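Local coordinates for pentacotripeptide-repeat region of PRORP domain-containing protein (Brachypodium distachyon, PDB 4ME2) that is a chloroplast pentatricopeptide-repeat protein of the THA8 type that binds group II intron RNA, probably in a sequence-specific manner, at residues R173-L178 with E204-V209. Sequence-based numbering, arbitrary orientation.
Sequences RLVRAL and EYMYRV
A small contact, apolar at its buried side and polar at its exposed rim, joins helix 168-180 to helix 204-216. The segment axes run 17° apart and approach to 10.3 Å, and the buried surface of 225 Å² is modest. V175 supplies the inner part: its CG2, anti to the carbonyl carbon, meets CE of M206 at 3.9 Å, while its CG1 lies 4.0 Å from CG1 of V209. M206 starts with CG anti to the backbone N (chi1 173°), and bends at chi2 and chi3 bring SD and CE over to V175, which it crosses at about a right angle. Such side-by-side helices, linked through an intervening helix (184-197), are what the helix-turn-helix repeats of a pentatricopeptide-repeat solenoid produce; V175 also touches V190 of that helix, so the valine sits where three helices meet. V209 leads on to the rim, its CG1 4.2 Å from R176 CA and its CG2 4.2 Å from R176 CG. Toward solvent, the Y205 ring reaches across with CG anti to the backbone N (chi1 -176°), and its OH lies near the R176 side chain without a hydrogen bond. Within its own helix, V209 CG2 rests 3.6 Å above one face of this ring, toward the rim.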
loop_
_atom_site.group_PDB
_atom_site.type_symbol
_atom_site.label_atom_id
_atom_site.label_comp_id
_atom_site.label_asym_id
_atom_site.label_seq_id
_atom_site.Cartn_x
_atom_site.Cartn_y
_atom_site.Cartn_z
ATOM N N ARG A 173 9.569 -3.672 -3.298
ATOM C CA ARG A 173 9.444 -2.223 -3.450
ATOM C C ARG A 173 8.543 -1.628 -2.375
ATOM O O ARG A 173 8.873 -0.594 -1.793
ATOM C CB ARG A 173 8.889 -1.852 -4.827
ATOM C CG ARG A 173 9.908 -1.919 -5.951
ATOM C CD ARG A 173 9.450 -1.154 -7.185
ATOM N NE ARG A 173 9.477 0.298 -7.001
ATOM C CZ ARG A 173 10.581 1.043 -7.005
ATOM N NH1 ARG A 173 11.776 0.483 -7.169
ATOM N NH2 ARG A 173 10.493 2.356 -6.834
ATOM N N LEU A 174 7.409 -2.279 -2.126
ATOM C CA LEU A 174 6.499 -1.841 -1.069
ATOM C C LEU A 174 7.170 -1.927 0.303
ATOM O O LEU A 174 7.075 -0.995 1.112
ATOM C CB LEU A 174 5.202 -2.650 -1.098
ATOM C CG LEU A 174 4.233 -2.415 0.066
ATOM C CD1 LEU A 174 3.789 -0.959 0.153
ATOM C CD2 LEU A 174 3.021 -3.323 -0.066
ATOM N N VAL A 175 7.865 -3.032 0.559
ATOM C CA VAL A 175 8.523 -3.227 1.851
ATOM C C VAL A 175 9.649 -2.199 2.050
ATOM O O VAL A 175 9.793 -1.629 3.129
ATOM C CB VAL A 175 9.040 -4.676 2.019
ATOM C CG1 VAL A 175 9.974 -4.771 3.213
ATOM C CG2 VAL A 175 7.874 -5.649 2.168
ATOM N N ARG A 176 10.436 -1.960 1.001
ATOM C CA ARG A 176 11.458 -0.905 1.005
ATOM C C ARG A 176 10.848 0.452 1.348
ATOM O O ARG A 176 11.391 1.217 2.152
ATOM C CB ARG A 176 12.080 -0.779 -0.386
ATOM C CG ARG A 176 13.492 -1.305 -0.563
ATOM C CD ARG A 176 13.937 -1.086 -2.012
ATOM N NE ARG A 176 14.499 0.245 -2.252
ATOM C CZ ARG A 176 14.953 0.672 -3.428
ATOM N NH1 ARG A 176 14.909 -0.120 -4.490
ATOM N NH2 ARG A 176 15.448 1.895 -3.548
ATOM N N ALA A 177 9.723 0.753 0.707
ATOM C CA ALA A 177 9.082 2.050 0.899
ATOM C C ALA A 177 8.595 2.185 2.335
ATOM O O ALA A 177 8.772 3.229 2.957
ATOM C CB ALA A 177 7.938 2.245 -0.089
ATOM N N LEU A 178 8.002 1.120 2.868
ATOM C CA LEU A 178 7.484 1.160 4.236
ATOM C C LEU A 178 8.602 1.375 5.252
ATOM O O LEU A 178 8.475 2.191 6.161
ATOM C CB LEU A 178 6.713 -0.118 4.562
ATOM C CG LEU A 178 5.370 -0.282 3.847
ATOM C CD1 LEU A 178 4.861 -1.712 3.964
ATOM C CD2 LEU A 178 4.349 0.707 4.390
ATOM N N GLU A 204 17.896 -12.649 -1.024
ATOM C CA GLU A 204 18.729 -12.102 0.044
ATOM C C GLU A 204 18.384 -10.644 0.293
ATOM O O GLU A 204 18.360 -10.194 1.439
ATOM C CB GLU A 204 20.214 -12.220 -0.297
ATOM C CG GLU A 204 21.137 -11.556 0.716
ATOM C CD GLU A 204 22.607 -11.790 0.421
ATOM O OE1 GLU A 204 22.969 -11.956 -0.764
ATOM O OE2 GLU A 204 23.407 -11.799 1.380
ATOM N N TYR A 205 18.127 -9.912 -0.791
ATOM C CA TYR A 205 17.765 -8.499 -0.701
ATOM C C TYR A 205 16.568 -8.226 0.220
ATOM O O TYR A 205 16.621 -7.310 1.027
ATOM C CB TYR A 205 17.533 -7.901 -2.092
ATOM C CG TYR A 205 17.251 -6.416 -2.087
ATOM C CD1 TYR A 205 18.110 -5.526 -1.446
ATOM C CD2 TYR A 205 16.127 -5.903 -2.729
ATOM C CE1 TYR A 205 17.855 -4.169 -1.438
ATOM C CE2 TYR A 205 15.866 -4.546 -2.733
ATOM C CZ TYR A 205 16.733 -3.687 -2.083
ATOM O OH TYR A 205 16.486 -2.342 -2.085
ATOM N N MET A 206 15.497 -9.006 0.102
ATOM C CA MET A 206 14.349 -8.818 0.992
ATOM C C MET A 206 14.750 -8.978 2.459
ATOM O O MET A 206 14.322 -8.201 3.314
ATOM C CB MET A 206 13.225 -9.790 0.655
ATOM C CG MET A 206 12.068 -9.781 1.645
ATOM S SD MET A 206 11.149 -8.229 1.694
ATOM C CE MET A 206 9.885 -8.551 0.469
ATOM N N TYR A 207 15.565 -9.991 2.740
ATOM C CA TYR A 207 16.012 -10.248 4.110
ATOM C C TYR A 207 16.831 -9.089 4.665
ATOM O O TYR A 207 16.644 -8.677 5.810
ATOM C CB TYR A 207 16.823 -11.544 4.192
ATOM C CG TYR A 207 16.047 -12.783 3.824
ATOM C CD1 TYR A 207 14.819 -13.060 4.415
ATOM C CD2 TYR A 207 16.545 -13.686 2.890
ATOM C CE1 TYR A 207 14.103 -14.197 4.081
ATOM C CE2 TYR A 207 15.836 -14.823 2.548
ATOM C CZ TYR A 207 14.621 -15.074 3.148
ATOM O OH TYR A 207 13.915 -16.199 2.815
ATOM N N ARG A 208 17.745 -8.568 3.853
ATOM C CA ARG A 208 18.611 -7.488 4.301
ATOM C C ARG A 208 17.808 -6.217 4.560
ATOM O O ARG A 208 18.053 -5.518 5.540
ATOM C CB ARG A 208 19.727 -7.222 3.288
ATOM C CG ARG A 208 20.653 -8.409 3.050
ATOM C CD ARG A 208 21.821 -8.027 2.157
ATOM N NE ARG A 208 22.459 -6.800 2.631
ATOM C CZ ARG A 208 23.607 -6.307 2.175
ATOM N NH1 ARG A 208 24.280 -6.935 1.216
ATOM N NH2 ARG A 208 24.087 -5.182 2.690
ATOM N N VAL A 209 16.853 -5.930 3.676
ATOM C CA VAL A 209 15.976 -4.772 3.845
ATOM C C VAL A 209 15.295 -4.849 5.207
ATOM O O VAL A 209 15.316 -3.887 5.979
ATOM C CB VAL A 209 14.898 -4.704 2.738
ATOM C CG1 VAL A 209 13.841 -3.656 3.069
ATOM C CG2 VAL A 209 15.536 -4.399 1.390
#